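Kinectin 1 (Kinesin receptor) (Legionella pneumophila, PDB 4MU6) is a Legionella effector of unknown molecular function, represented here by its elongated, mostly helical N-terminal coiled-coil domain. Local coordinates at residues K74-L77 and A78-K81. Numbering follows the deposited sequence.
Sequences KAQL and AEDK
The amide of Gln76 and the carboxylate of Asp80, one helical turn apart, are the flat groups here, their planes turned 49° to each other. Gln76 NE2 gives a hydrogen to Asp80 OD1 at 2.9 Å; the oxygen lies close to the amide plane, whereas the donor comes from above the carboxylate plane, 41° out of it. With CG anti to the backbone N (chi1 -177°) and a bend at chi2, the Gln76 amide is brought round to Asp80. The other end of that amide, OE1, accepts from Asn229 ND2 and Ser226 N, which should fix its rotation. From helix 158-217, Arg207 forms a salt bridge with Asp80 OD1, shared with Gln76 NE2, and Arg211 one with OD2, probably keeping this buried acid charged.

Leu77 and Lys81 meet obliquely on a more open side, in van der Waals contact: the extended lysine lays CE 3.6 Å from Leu77 CG, and its NZ lies 3.6 Å from Leu77 CD2. Backbone i to i+4 bonds, such as Lys81 N to Leu77 O at 3.0 Å, hold the turn. In this coiled-coil domain, a buried polar layer thus joins the long helices 43-105 and 158-217, with Gln76 also tied to Asn229 of helix 227-273.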
ATOM      1  N   LYS A  74       2.304   4.484   6.561  1.00 34.13           N
ATOM      2  CA  LYS A  74       3.125   5.545   7.144  1.00 37.37           C
ATOM      3  C   LYS A  74       3.684   6.486   6.080  1.00 34.68           C
ATOM      4  O   LYS A  74       3.848   7.685   6.316  1.00 29.73           O
ATOM      5  CB  LYS A  74       4.288   4.935   7.940  1.00 37.65           C
ATOM      6  CG  LYS A  74       3.877   4.177   9.220  1.00 50.61           C
ATOM      7  CD  LYS A  74       5.047   3.366   9.791  1.00 58.15           C
ATOM      8  CE  LYS A  74       4.708   2.759  11.149  1.00 68.12           C
ATOM      9  NZ  LYS A  74       5.760   1.809  11.643  1.00 74.58           N
ATOM     10  N   ALA A  75       4.007   5.920   4.921  1.00 33.43           N
ATOM     11  CA  ALA A  75       4.599   6.692   3.845  1.00 34.20           C
ATOM     12  C   ALA A  75       3.538   7.650   3.311  1.00 33.17           C
ATOM     13  O   ALA A  75       3.807   8.830   3.107  1.00 41.17           O
ATOM     14  CB  ALA A  75       5.119   5.773   2.754  1.00 31.03           C
ATOM     15  N   GLN A  76       2.323   7.146   3.116  1.00 40.84           N
ATOM     16  CA  GLN A  76       1.227   8.004   2.667  1.00 41.56           C
ATOM     17  C   GLN A  76       0.882   9.093   3.673  1.00 40.89           C
ATOM     18  O   GLN A  76       0.571  10.226   3.279  1.00 28.92           O
ATOM     19  CB  GLN A  76      -0.036   7.209   2.358  1.00 32.03           C
ATOM     20  CG  GLN A  76      -1.172   8.080   1.823  1.00 26.29           C
ATOM     21  CD  GLN A  76      -0.971   8.490   0.369  1.00 36.03           C
ATOM     22  OE1 GLN A  76      -0.894   7.641  -0.522  1.00 35.64           O
ATOM     23  NE2 GLN A  76      -0.904   9.802   0.122  1.00 29.20           N
ATOM     24  N   LEU A  77       0.898   8.747   4.961  1.00 39.24           N
ATOM     25  CA  LEU A  77       0.609   9.740   5.988  1.00 40.37           C
ATOM     26  C   LEU A  77       1.623  10.871   5.901  1.00 42.18           C
ATOM     27  O   LEU A  77       1.251  12.039   5.822  1.00 34.10           O
ATOM     28  CB  LEU A  77       0.578   9.137   7.394  1.00 39.60           C
ATOM     29  CG  LEU A  77       0.061  10.095   8.482  1.00 44.30           C
ATOM     30  CD1 LEU A  77      -1.321  10.687   8.143  1.00 38.35           C
ATOM     31  CD2 LEU A  77       0.017   9.421   9.852  1.00 43.63           C
ATOM     32  N   ALA A  78       2.905  10.519   5.879  1.00 41.29           N
ATOM     33  CA  ALA A  78       3.962  11.517   5.716  1.00 45.55           C
ATOM     34  C   ALA A  78       3.820  12.386   4.437  1.00 43.11           C
ATOM     35  O   ALA A  78       4.047  13.598   4.481  1.00 35.40           O
ATOM     36  CB  ALA A  78       5.345  10.842   5.779  1.00 46.69           C
ATOM     37  N   GLU A  79       3.445  11.775   3.312  1.00 43.89           N
ATOM     38  CA  GLU A  79       3.231  12.530   2.071  1.00 46.19           C
ATOM     39  C   GLU A  79       2.119  13.538   2.274  1.00 42.18           C
ATOM     40  O   GLU A  79       2.221  14.688   1.850  1.00 41.67           O
ATOM     41  CB  GLU A  79       2.827  11.606   0.920  1.00 49.00           C
ATOM     42  CG  GLU A  79       3.937  11.154  -0.001  1.00 53.31           C
ATOM     43  CD  GLU A  79       3.419  10.272  -1.127  1.00 62.77           C
ATOM     44  OE1 GLU A  79       3.307   9.040  -0.925  1.00 64.68           O
ATOM     45  OE2 GLU A  79       3.108  10.812  -2.210  1.00 71.52           O
ATOM     46  N   ASP A  80       1.047  13.086   2.916  1.00 40.94           N
ATOM     47  CA  ASP A  80      -0.110  13.935   3.155  1.00 37.04           C
ATOM     48  C   ASP A  80       0.187  15.102   4.095  1.00 39.49           C
ATOM     49  O   ASP A  80      -0.371  16.185   3.915  1.00 39.34           O
ATOM     50  CB  ASP A  80      -1.291  13.119   3.676  1.00 33.41           C
ATOM     51  CG  ASP A  80      -1.939  12.291   2.595  1.00 30.48           C
ATOM     52  OD1 ASP A  80      -1.442  12.331   1.457  1.00 40.36           O
ATOM     53  OD2 ASP A  80      -2.933  11.582   2.879  1.00 27.07           O
ATOM     54  N   LYS A  81       1.062  14.899   5.080  1.00 37.79           N
ATOM     55  CA  LYS A  81       1.429  15.997   5.981  1.00 45.03           C
ATOM     56  C   LYS A  81       2.310  17.030   5.277  1.00 47.69           C
ATOM     57  O   LYS A  81       2.204  18.230   5.541  1.00 50.33           O
ATOM     58  CB  LYS A  81       2.093  15.490   7.262  1.00 44.15           C
ATOM     59  CG  LYS A  81       1.132  14.761   8.213  1.00 66.02           C
ATOM     60  CD  LYS A  81       1.896  14.089   9.370  1.00 71.07           C
ATOM     61  CE  LYS A  81       1.015  13.158  10.198  1.00 63.61           C
ATOM     62  NZ  LYS A  81       1.830  12.284  11.109  1.00 57.41           N
TER